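Local coordinates for actin binding protein family protein (Entamoeba histolytica HM-1:IMSS, PDB 6K2F) that probably binds actin monomers and inhibits their polymerization, the chain here being an ADF-homology domain from the N-terminal part of a twinfilin, at residues A[56-68]-A[79-91]. Numbering follows the deposited sequence.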
loop_
_atom_site.group_PDB
_atom_site.type_symbol
_atom_site.label_atom_id
_atom_site.label_comp_id
_atom_site.label_asym_id
_atom_site.label_seq_id
_atom_site.Cartn_x
_atom_site.Cartn_y
_atom_site.Cartn_z
ATOM N N LEU A 56 1.109 12.772 -11.701
ATOM C CA LEU A 56 1.832 13.400 -12.830
ATOM C C LEU A 56 1.258 14.789 -13.098
ATOM O O LEU A 56 0.042 15.036 -12.906
ATOM C CB LEU A 56 1.766 12.503 -14.066
ATOM C CG LEU A 56 2.356 11.096 -13.896
ATOM C CD1 LEU A 56 2.246 10.289 -15.182
ATOM C CD2 LEU A 56 3.813 11.156 -13.442
ATOM N N VAL A 57 2.123 15.706 -13.496
ATOM C CA VAL A 57 1.709 17.079 -13.873
ATOM C C VAL A 57 2.073 17.264 -15.344
ATOM O O VAL A 57 3.237 17.108 -15.687
ATOM C CB VAL A 57 2.388 18.144 -12.999
ATOM C CG1 VAL A 57 1.998 19.526 -13.459
ATOM C CG2 VAL A 57 2.053 17.962 -11.522
ATOM N N GLU A 58 1.088 17.529 -16.192
ATOM C CA GLU A 58 1.338 17.537 -17.657
ATOM C C GLU A 58 2.433 18.559 -17.989
ATOM O O GLU A 58 2.380 19.709 -17.500
ATOM C CB GLU A 58 0.047 17.769 -18.436
ATOM C CG GLU A 58 0.225 17.652 -19.944
ATOM C CD GLU A 58 0.746 18.883 -20.655
ATOM O OE1 GLU A 58 0.646 20.009 -20.092
ATOM O OE2 GLU A 58 1.159 18.755 -21.832
ATOM N N GLY A 59 3.418 18.114 -18.764
ATOM C CA GLY A 59 4.535 18.951 -19.243
ATOM C C GLY A 59 5.664 19.054 -18.248
ATOM O O GLY A 59 6.683 19.653 -18.637
ATOM N N GLU A 60 5.507 18.525 -17.020
ATOM C CA GLU A 60 6.542 18.604 -15.948
ATOM C C GLU A 60 7.149 17.219 -15.758
ATOM O O GLU A 60 6.458 16.321 -15.309
ATOM C CB GLU A 60 5.907 19.079 -14.647
ATOM C CG GLU A 60 5.406 20.511 -14.711
ATOM C CD GLU A 60 5.001 21.125 -13.373
ATOM O OE1 GLU A 60 5.170 20.462 -12.315
ATOM O OE2 GLU A 60 4.491 22.261 -13.397
ATOM N N PRO A 61 8.434 16.995 -16.098
ATOM C CA PRO A 61 9.051 15.704 -15.865
ATOM C C PRO A 61 9.007 15.338 -14.380
ATOM O O PRO A 61 9.156 16.155 -13.528
ATOM C CB PRO A 61 10.472 15.852 -16.399
ATOM C CG PRO A 61 10.392 17.018 -17.360
ATOM C CD PRO A 61 9.349 17.933 -16.763
ATOM N N SER A 62 8.819 14.046 -14.112
ATOM C CA SER A 62 8.961 13.511 -12.741
ATOM C C SER A 62 9.311 12.044 -12.811
ATOM O O SER A 62 9.117 11.409 -13.871
ATOM C CB SER A 62 7.770 13.766 -11.850
ATOM O OG SER A 62 6.606 13.096 -12.293
ATOM N N TYR A 63 9.870 11.541 -11.726
ATOM C CA TYR A 63 10.105 10.102 -11.546
ATOM C C TYR A 63 9.102 9.537 -10.559
ATOM O O TYR A 63 8.754 10.184 -9.569
ATOM C CB TYR A 63 11.487 9.850 -10.976
ATOM C CG TYR A 63 12.627 10.407 -11.775
ATOM C CD1 TYR A 63 12.963 9.882 -13.004
ATOM C CD2 TYR A 63 13.412 11.428 -11.268
ATOM C CE1 TYR A 63 14.042 10.367 -13.726
ATOM C CE2 TYR A 63 14.511 11.898 -11.956
ATOM C CZ TYR A 63 14.830 11.381 -13.193
ATOM O OH TYR A 63 15.907 11.906 -13.854
ATOM N N ILE A 64 8.716 8.287 -10.779
ATOM C CA ILE A 64 7.925 7.516 -9.781
ATOM C C ILE A 64 8.686 6.228 -9.497
ATOM O O ILE A 64 8.978 5.496 -10.428
ATOM C CB ILE A 64 6.520 7.132 -10.274
ATOM C CG1 ILE A 64 5.731 8.306 -10.849
ATOM C CG2 ILE A 64 5.790 6.432 -9.130
ATOM C CD1 ILE A 64 5.212 9.215 -9.827
ATOM N N LEU A 65 9.036 6.010 -8.236
ATOM C CA LEU A 65 9.593 4.725 -7.770
ATOM C C LEU A 65 8.419 3.899 -7.269
ATOM O O LEU A 65 7.830 4.278 -6.259
ATOM C CB LEU A 65 10.628 4.984 -6.682
ATOM C CG LEU A 65 11.736 5.941 -7.080
ATOM C CD1 LEU A 65 12.677 6.182 -5.924
ATOM C CD2 LEU A 65 12.475 5.419 -8.290
ATOM N N PHE A 66 8.050 2.883 -8.026
ATOM C CA PHE A 66 6.791 2.142 -7.820
ATOM C C PHE A 66 7.143 0.719 -7.370
ATOM O O PHE A 66 7.762 -0.051 -8.090
ATOM C CB PHE A 66 5.967 2.154 -9.098
ATOM C CG PHE A 66 4.543 1.718 -8.896
ATOM C CD1 PHE A 66 4.242 0.371 -8.826
ATOM C CD2 PHE A 66 3.516 2.647 -8.811
ATOM C CE1 PHE A 66 2.936 -0.044 -8.660
ATOM C CE2 PHE A 66 2.211 2.225 -8.595
ATOM C CZ PHE A 66 1.927 0.884 -8.533
ATOM N N ARG A 67 6.702 0.372 -6.186
ATOM C CA ARG A 67 7.051 -0.923 -5.556
ATOM C C ARG A 67 6.221 -2.050 -6.176
ATOM O O ARG A 67 5.004 -1.909 -6.272
ATOM C CB ARG A 67 6.814 -0.844 -4.051
ATOM C CG ARG A 67 7.333 -2.060 -3.301
ATOM C CD ARG A 67 7.085 -1.996 -1.805
ATOM N NE ARG A 67 5.683 -1.760 -1.495
ATOM C CZ ARG A 67 4.703 -2.650 -1.576
ATOM N NH1 ARG A 67 4.947 -3.890 -1.967
ATOM N NH2 ARG A 67 3.468 -2.306 -1.258
ATOM N N THR A 68 6.870 -3.130 -6.592
ATOM C CA THR A 68 6.173 -4.333 -7.100
ATOM C C THR A 68 5.789 -5.226 -5.926
ATOM O O THR A 68 6.098 -4.906 -4.763
ATOM C CB THR A 68 7.012 -5.137 -8.103
ATOM O OG1 THR A 68 8.020 -5.883 -7.417
ATOM C CG2 THR A 68 7.625 -4.252 -9.165
ATOM N N LYS A 79 11.478 -5.649 -5.315
ATOM C CA LYS A 79 11.786 -5.119 -6.662
ATOM C C LYS A 79 10.847 -3.944 -6.963
ATOM O O LYS A 79 9.698 -3.950 -6.520
ATOM C CB LYS A 79 11.629 -6.229 -7.695
ATOM C CG LYS A 79 12.632 -7.366 -7.554
ATOM C CD LYS A 79 13.774 -7.220 -8.483
ATOM C CE LYS A 79 14.810 -8.319 -8.392
ATOM N NZ LYS A 79 15.946 -7.995 -9.284
ATOM N N TRP A 80 11.341 -2.953 -7.687
ATOM C CA TRP A 80 10.615 -1.701 -8.008
ATOM C C TRP A 80 10.578 -1.481 -9.521
ATOM O O TRP A 80 11.369 -2.089 -10.254
ATOM C CB TRP A 80 11.308 -0.522 -7.330
ATOM C CG TRP A 80 11.278 -0.566 -5.832
ATOM C CD1 TRP A 80 11.922 -1.444 -5.014
ATOM C CD2 TRP A 80 10.526 0.306 -4.980
ATOM N NE1 TRP A 80 11.625 -1.174 -3.709
ATOM C CE2 TRP A 80 10.775 -0.106 -3.649
ATOM C CE3 TRP A 80 9.733 1.434 -5.196
ATOM C CZ2 TRP A 80 10.230 0.562 -2.558
ATOM C CZ3 TRP A 80 9.206 2.098 -4.117
ATOM C CH2 TRP A 80 9.440 1.659 -2.815
ATOM N N LEU A 81 9.657 -0.625 -9.941
ATOM C CA LEU A 81 9.669 -0.007 -11.280
ATOM C C LEU A 81 10.194 1.412 -11.137
ATOM O O LEU A 81 9.821 2.111 -10.175
ATOM C CB LEU A 81 8.258 0.047 -11.865
ATOM C CG LEU A 81 7.441 -1.230 -11.767
ATOM C CD1 LEU A 81 6.032 -0.952 -12.258
ATOM C CD2 LEU A 81 8.107 -2.347 -12.520
ATOM N N LEU A 82 11.020 1.823 -12.080
ATOM C CA LEU A 82 11.372 3.248 -12.224
ATOM C C LEU A 82 10.520 3.781 -13.367
ATOM O O LEU A 82 10.731 3.351 -14.509
ATOM C CB LEU A 82 12.867 3.395 -12.505
ATOM C CG LEU A 82 13.295 4.838 -12.804
ATOM C CD1 LEU A 82 12.925 5.782 -11.673
ATOM C CD2 LEU A 82 14.782 4.881 -13.097
ATOM N N LEU A 83 9.542 4.615 -13.044
ATOM C CA LEU A 83 8.686 5.259 -14.064
ATOM C C LEU A 83 9.278 6.641 -14.296
ATOM O O LEU A 83 9.422 7.383 -13.323
ATOM C CB LEU A 83 7.252 5.350 -13.555
ATOM C CG LEU A 83 6.640 4.045 -13.041
ATOM C CD1 LEU A 83 5.198 4.277 -12.628
ATOM C CD2 LEU A 83 6.735 2.932 -14.063
ATOM N N ALA A 84 9.649 6.961 -15.523
ATOM C CA ALA A 84 10.214 8.291 -15.809
ATOM C C ALA A 84 9.259 8.958 -16.786
ATOM O O ALA A 84 9.194 8.504 -17.956
ATOM C CB ALA A 84 11.591 8.172 -16.370
ATOM N N TYR A 85 8.538 9.967 -16.303
ATOM C CA TYR A 85 7.617 10.776 -17.132
ATOM C C TYR A 85 8.434 11.951 -17.659
ATOM O O TYR A 85 8.820 12.797 -16.858
ATOM C CB TYR A 85 6.399 11.227 -16.329
ATOM C CG TYR A 85 5.549 12.238 -17.063
ATOM C CD1 TYR A 85 5.004 11.958 -18.302
ATOM C CD2 TYR A 85 5.315 13.493 -16.537
ATOM C CE1 TYR A 85 4.240 12.892 -18.983
ATOM C CE2 TYR A 85 4.566 14.432 -17.213
ATOM C CZ TYR A 85 4.017 14.140 -18.445
ATOM O OH TYR A 85 3.292 15.091 -19.115
ATOM N N ILE A 86 8.780 11.908 -18.931
ATOM C CA ILE A 86 9.638 12.943 -19.552
ATOM C C ILE A 86 8.927 13.390 -20.811
ATOM O O ILE A 86 9.198 12.890 -21.907
ATOM C CB ILE A 86 11.066 12.422 -19.797
ATOM C CG1 ILE A 86 11.667 11.868 -18.506
ATOM C CG2 ILE A 86 11.918 13.530 -20.417
ATOM C CD1 ILE A 86 12.990 11.177 -18.706
ATOM N N PRO A 87 7.945 14.318 -20.681
ATOM C CA PRO A 87 7.140 14.739 -21.821
ATOM C C PRO A 87 7.968 15.443 -22.898
ATOM O O PRO A 87 8.882 16.167 -22.557
ATOM C CB PRO A 87 6.066 15.642 -21.199
ATOM C CG PRO A 87 6.661 16.110 -19.883
ATOM C CD PRO A 87 7.515 14.946 -19.418
ATOM N N ASP A 88 7.628 15.227 -24.164
ATOM C CA ASP A 88 8.407 15.708 -25.330
ATOM C C ASP A 88 8.457 17.237 -25.329
ATOM O O ASP A 88 9.434 17.780 -25.876
ATOM C CB ASP A 88 7.805 15.215 -26.640
ATOM C CG ASP A 88 8.017 13.749 -26.934
ATOM O OD1 ASP A 88 8.992 13.174 -26.401
ATOM O OD2 ASP A 88 7.224 13.212 -27.736
ATOM N N ARG A 89 7.448 17.924 -24.777
ATOM C CA ARG A 89 7.406 19.408 -24.896
ATOM C C ARG A 89 8.242 20.041 -23.780
ATOM O O ARG A 89 8.465 21.292 -23.874
ATOM C CB ARG A 89 5.979 19.964 -24.876
ATOM C CG ARG A 89 5.296 19.966 -23.517
ATOM C CD ARG A 89 3.889 20.512 -23.697
ATOM N NE ARG A 89 3.209 20.722 -22.438
ATOM C CZ ARG A 89 3.280 21.839 -21.713
ATOM N NH1 ARG A 89 4.058 22.834 -22.103
ATOM N NH2 ARG A 89 2.610 21.923 -20.578
ATOM N N ALA A 90 8.733 19.273 -22.810
ATOM C CA ALA A 90 9.663 19.809 -21.794
ATOM C C ALA A 90 10.879 20.355 -22.560
ATOM O O ALA A 90 11.243 19.843 -23.659
ATOM C CB ALA A 90 10.025 18.772 -20.768
ATOM N N LYS A 91 11.471 21.428 -22.055
ATOM C CA LYS A 91 12.617 22.059 -22.742
ATOM C C LYS A 91 13.759 21.039 -22.842
ATOM O O LYS A 91 13.895 20.163 -21.945
ATOM C CB LYS A 91 13.027 23.352 -22.033
ATOM C CG LYS A 91 12.001 24.477 -22.114
ATOM C CD LYS A 91 11.370 24.664 -23.488
ATOM C CE LYS A 91 10.484 25.888 -23.591
ATOM N NZ LYS A 91 9.156 25.663 -22.972
#
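Ser62 to Thr68 pairs with Lys79 to Tyr85 as two antiparallel strands, their axes 149° apart in direction. Ser62–Tyr85, Ile64–Leu83 and Phe66–Leu81 are hydrogen-bonded pairs, each closed by two backbone bonds; Tyr63–Ala84, Leu65–Leu82 and Arg67–Trp80 alternate with them as non-hydrogen-bonded pairs. At the end of the ladder Lys79 O accepts twice, from Thr68 N and from Thr68 OG1 at 2.7 Å, the hydroxyl coming from above the carbonyl plane.

Arg67 CB lies 3.7 Å from the centroid of the Trp80 six-membered ring and 6° off its normal, a CH-pi contact; the indole's rim meets the Leu65–Phe66 backbone, and Trp80 NE1 is hydrogen-bonded to Asn16 OD1. On the other face of the sheet, Leu81 lies alongside Phe66, and Leu83 CB meets Ile64 CB at 3.8 Å.

From the last rung of the ladder, Tyr85 extends with CG anti to its backbone N (chi1 171°), which carries OH to the Val57–Glu60 type II turn, where it accepts from Gly59 N at 3.0 Å. Pro87 CD sits over the centre of the Tyr85 ring, 3.6 Å above its plane. A salt bridge closes the outer end: Arg89 NH2 to Glu58 OE1 at 2.8 Å and Arg89 NE to Glu58 OE2 at 2.9 Å, the carboxylate and guanidinium planes nearly parallel.

Flanked by strands 23-29 and 114-120, this antiparallel pair forms the centre of the mixed, helix-packed sheet characteristic of the ADF-homology fold.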